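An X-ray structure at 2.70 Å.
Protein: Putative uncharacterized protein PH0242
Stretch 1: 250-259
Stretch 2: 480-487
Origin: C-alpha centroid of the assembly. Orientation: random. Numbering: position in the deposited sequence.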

# COMPACT_ATOMS: atom_id res chain seq x y z
N PHE A 250 0.15 6.88 1.81
CA PHE A 250 -0.86 6.14 1.08
C PHE A 250 -1.92 7.09 0.62
O PHE A 250 -2.46 7.87 1.42
CB PHE A 250 -1.47 5.06 1.95
CG PHE A 250 -2.57 4.27 1.30
CD1 PHE A 250 -2.32 3.46 0.19
CD2 PHE A 250 -3.88 4.31 1.82
CE1 PHE A 250 -3.34 2.71 -0.39
CE2 PHE A 250 -4.90 3.58 1.24
CZ PHE A 250 -4.62 2.77 0.15
N ARG A 251 -2.20 7.04 -0.69
CA ARG A 251 -3.30 7.77 -1.28
C ARG A 251 -4.13 6.77 -2.00
O ARG A 251 -3.75 6.28 -3.08
CB ARG A 251 -2.77 8.80 -2.25
CG ARG A 251 -1.98 9.90 -1.59
CD ARG A 251 -1.19 10.63 -2.64
NE ARG A 251 -0.58 11.84 -2.10
CZ ARG A 251 0.20 12.65 -2.81
NH1 ARG A 251 0.45 12.40 -4.09
NH2 ARG A 251 0.70 13.73 -2.23
N PRO A 252 -5.26 6.40 -1.40
CA PRO A 252 -6.12 5.36 -2.00
C PRO A 252 -6.65 5.77 -3.39
O PRO A 252 -6.79 4.91 -4.28
CB PRO A 252 -7.26 5.18 -0.98
CG PRO A 252 -7.23 6.42 -0.12
CD PRO A 252 -5.82 6.97 -0.16
N PHE A 253 -6.92 7.06 -3.59
CA PHE A 253 -7.33 7.57 -4.92
C PHE A 253 -6.33 8.56 -5.48
O PHE A 253 -6.16 9.66 -4.98
CB PHE A 253 -8.74 8.17 -4.86
CG PHE A 253 -9.72 7.28 -4.17
CD1 PHE A 253 -10.18 7.60 -2.88
CD2 PHE A 253 -10.12 6.08 -4.75
CE1 PHE A 253 -11.07 6.75 -2.22
CE2 PHE A 253 -10.98 5.22 -4.09
CZ PHE A 253 -11.46 5.56 -2.82
N ALA A 254 -5.65 8.16 -6.54
CA ALA A 254 -4.56 8.96 -7.05
C ALA A 254 -4.58 9.08 -8.57
O ALA A 254 -5.22 8.26 -9.28
CB ALA A 254 -3.24 8.38 -6.59
N ILE A 255 -3.87 10.09 -9.05
CA ILE A 255 -3.71 10.33 -10.47
C ILE A 255 -2.27 9.98 -10.81
O ILE A 255 -1.34 10.55 -10.23
CB ILE A 255 -4.02 11.80 -10.83
CG1 ILE A 255 -5.51 12.05 -10.67
CG2 ILE A 255 -3.50 12.12 -12.23
CD1 ILE A 255 -5.93 13.50 -10.73
N TYR A 256 -2.08 9.05 -11.74
CA TYR A 256 -0.74 8.66 -12.11
C TYR A 256 -0.17 9.31 -13.37
O TYR A 256 0.99 9.09 -13.68
CB TYR A 256 -0.62 7.14 -12.20
CG TYR A 256 -1.43 6.44 -13.27
CD1 TYR A 256 -0.82 6.00 -14.45
CD2 TYR A 256 -2.78 6.16 -13.08
CE1 TYR A 256 -1.55 5.33 -15.42
CE2 TYR A 256 -3.52 5.49 -14.05
CZ TYR A 256 -2.89 5.06 -15.20
OH TYR A 256 -3.60 4.40 -16.16
N LYS A 257 -0.98 10.11 -14.07
CA LYS A 257 -0.60 10.68 -15.37
C LYS A 257 -1.65 11.72 -15.68
O LYS A 257 -2.85 11.46 -15.50
CB LYS A 257 -0.61 9.59 -16.43
CG LYS A 257 -0.04 9.94 -17.80
CD LYS A 257 -0.38 8.79 -18.75
CE LYS A 257 0.37 8.81 -20.06
NZ LYS A 257 1.57 7.93 -20.06
N ILE A 258 -1.21 12.92 -16.04
CA ILE A 258 -2.11 13.97 -16.51
C ILE A 258 -1.73 14.33 -17.96
O ILE A 258 -0.52 14.43 -18.28
CB ILE A 258 -1.95 15.24 -15.68
CG1 ILE A 258 -2.20 14.96 -14.21
CG2 ILE A 258 -2.86 16.35 -16.22
CD1 ILE A 258 -2.26 16.23 -13.35
N GLU A 259 -2.73 14.50 -18.83
CA GLU A 259 -2.46 15.05 -20.18
C GLU A 259 -3.15 16.39 -20.40
O GLU A 259 -4.29 16.58 -20.02
CB GLU A 259 -2.83 14.07 -21.28
CG GLU A 259 -1.82 12.98 -21.52
CD GLU A 259 -2.38 11.82 -22.33
OE1 GLU A 259 -1.60 11.16 -23.05
OE2 GLU A 259 -3.61 11.55 -22.29
N GLU A 480 -11.81 14.15 2.15
CA GLU A 480 -10.95 14.62 1.06
C GLU A 480 -9.72 13.73 0.88
O GLU A 480 -9.04 13.42 1.83
CB GLU A 480 -10.46 16.02 1.35
CG GLU A 480 -11.56 17.06 1.37
CD GLU A 480 -11.10 18.29 2.13
OE1 GLU A 480 -10.59 18.11 3.27
OE2 GLU A 480 -11.24 19.42 1.61
N TYR A 481 -9.45 13.34 -0.34
CA TYR A 481 -8.30 12.53 -0.67
C TYR A 481 -7.39 13.31 -1.60
O TYR A 481 -7.86 14.01 -2.50
CB TYR A 481 -8.76 11.29 -1.38
CG TYR A 481 -9.61 10.38 -0.49
CD1 TYR A 481 -11.02 10.42 -0.53
CD2 TYR A 481 -9.00 9.48 0.39
CE1 TYR A 481 -11.78 9.57 0.27
CE2 TYR A 481 -9.74 8.65 1.20
CZ TYR A 481 -11.12 8.69 1.14
OH TYR A 481 -11.83 7.84 1.96
N THR A 482 -6.08 13.23 -1.36
CA THR A 482 -5.11 13.88 -2.23
C THR A 482 -4.77 12.95 -3.36
O THR A 482 -4.25 11.84 -3.12
CB THR A 482 -3.84 14.26 -1.48
OG1 THR A 482 -4.12 15.42 -0.67
CG2 THR A 482 -2.72 14.62 -2.45
N MET A 483 -5.04 13.38 -4.60
CA MET A 483 -4.78 12.52 -5.74
C MET A 483 -3.40 12.75 -6.32
O MET A 483 -2.74 11.82 -6.75
CB MET A 483 -5.85 12.63 -6.82
CG MET A 483 -7.29 12.59 -6.34
SD MET A 483 -8.46 12.45 -7.73
CE MET A 483 -8.19 10.74 -8.20
N ILE A 484 -2.99 14.01 -6.35
CA ILE A 484 -1.70 14.44 -6.93
C ILE A 484 -1.55 15.93 -6.63
O ILE A 484 -2.54 16.63 -6.47
CB ILE A 484 -1.60 14.20 -8.47
CG1 ILE A 484 -0.14 14.30 -8.97
CG2 ILE A 484 -2.57 15.13 -9.22
CD1 ILE A 484 0.16 13.74 -10.35
N GLU A 485 -0.29 16.36 -6.51
CA GLU A 485 0.08 17.78 -6.44
C GLU A 485 0.91 18.16 -7.66
O GLU A 485 1.91 17.51 -7.98
CB GLU A 485 0.84 18.09 -5.17
CG GLU A 485 0.02 17.81 -3.94
CD GLU A 485 0.66 18.35 -2.67
OE1 GLU A 485 1.88 18.12 -2.47
OE2 GLU A 485 -0.06 18.99 -1.87
N VAL A 486 0.47 19.20 -8.36
CA VAL A 486 1.14 19.67 -9.57
C VAL A 486 1.60 21.11 -9.32
O VAL A 486 0.77 21.98 -8.94
CB VAL A 486 0.20 19.61 -10.80
CG1 VAL A 486 0.89 20.13 -12.06
CG2 VAL A 486 -0.26 18.18 -11.04
N SER A 487 2.90 21.35 -9.50
CA SER A 487 3.45 22.71 -9.42
C SER A 487 2.91 23.55 -10.55
O SER A 487 2.74 23.05 -11.68
CB SER A 487 4.95 22.68 -9.57
OG SER A 487 5.54 22.05 -8.46
O HOH W 1 -0.39 10.65 -5.96

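The polar core of this contact is a single direct hydrogen bond between backbones. Ile255 N donates to Met483 O at 3.1 Å, and the N-H...O angle of 168° is close to linear, so the bond is well formed. The two strands run in broadly the same direction, with 28° between their axes, yet no ladder of such bonds develops along them. They come closest where Ala254 and Met483 meet, their CA atoms 3.8 Å apart, and by Ile258 and Val486 the nearest CA atoms stand 9.6 Å from each other. The pairing is therefore local, and farther along, contact across the gap is made by side chains.

Met483 O carries more than one interaction. Water 1 donates to it, with the water oxygen 2.7 Å from Met483 O, and accepts from Arg251, whose NH1 lies 2.7 Å from the same water. Directly, Arg251 NH1 and Met483 O are 4.2 Å apart, too far for a hydrogen bond, so the water spans a distance the side chain leaves open. Ala254 adds a CA-H...O contact to this carbonyl, with its CA 3.4 Å from Met483 O. The reciprocal contact is better directed: Met483 CA lies 3.3 Å from Phe253 O, with an angle of 146° at the hydrogen. Such contacts are individually modest, and they occur where the backbones lie closest. In the same place Phe253 O and Thr482 O, both acceptors, sit 3.4 Å apart with no hydrogen bond between them.

Arg251 reaches along the second strand in a nearly extended conformation, its chi2 and chi3 both t. Thr482 CG2 lies over one face of the guanidinium, 3.5 Å from Arg251 NE, while Arg251 CD comes within 3.3 Å of Thr482 O. The group thus packs against a methyl and still holds its water. At its far end, Arg251 NH2 is 4.6 Å from Glu485 OE1, where opposite charges can favor proximity but the distance is beyond a salt bridge; Glu485 OE1 is hydrogen-bonded elsewhere in the structure.

The packing begins with an aromatic pair. Phe253 directs its ring edge at the face of Tyr481, the planes at 88° and the centroids 4.9 Å apart, with Phe253 CD1 3.7 Å from Tyr481 CG. The CA-to-CB bond of Phe253 points sideways, but the end of its side chain comes nearer to the other strand. Pro252 also packs on the tyrosine, its CG 3.6 Å from Tyr481 CD2.

Beyond the hydrogen bond, aliphatic chains take over. Met483, which has the largest area covered in the contact, brings its CE to 3.9 Å from Ile255 CG1. Ile255 CB also meets Ile484 CG2 at 4.0 Å. Farther along, Ile258 CD1 reaches Val486 CG2 at 3.6 Å, bridging the widened backbone separation. The rule to read here is economical: one backbone hydrogen bond lies beside the closest pairing, and side chains keep contact as the strands diverge.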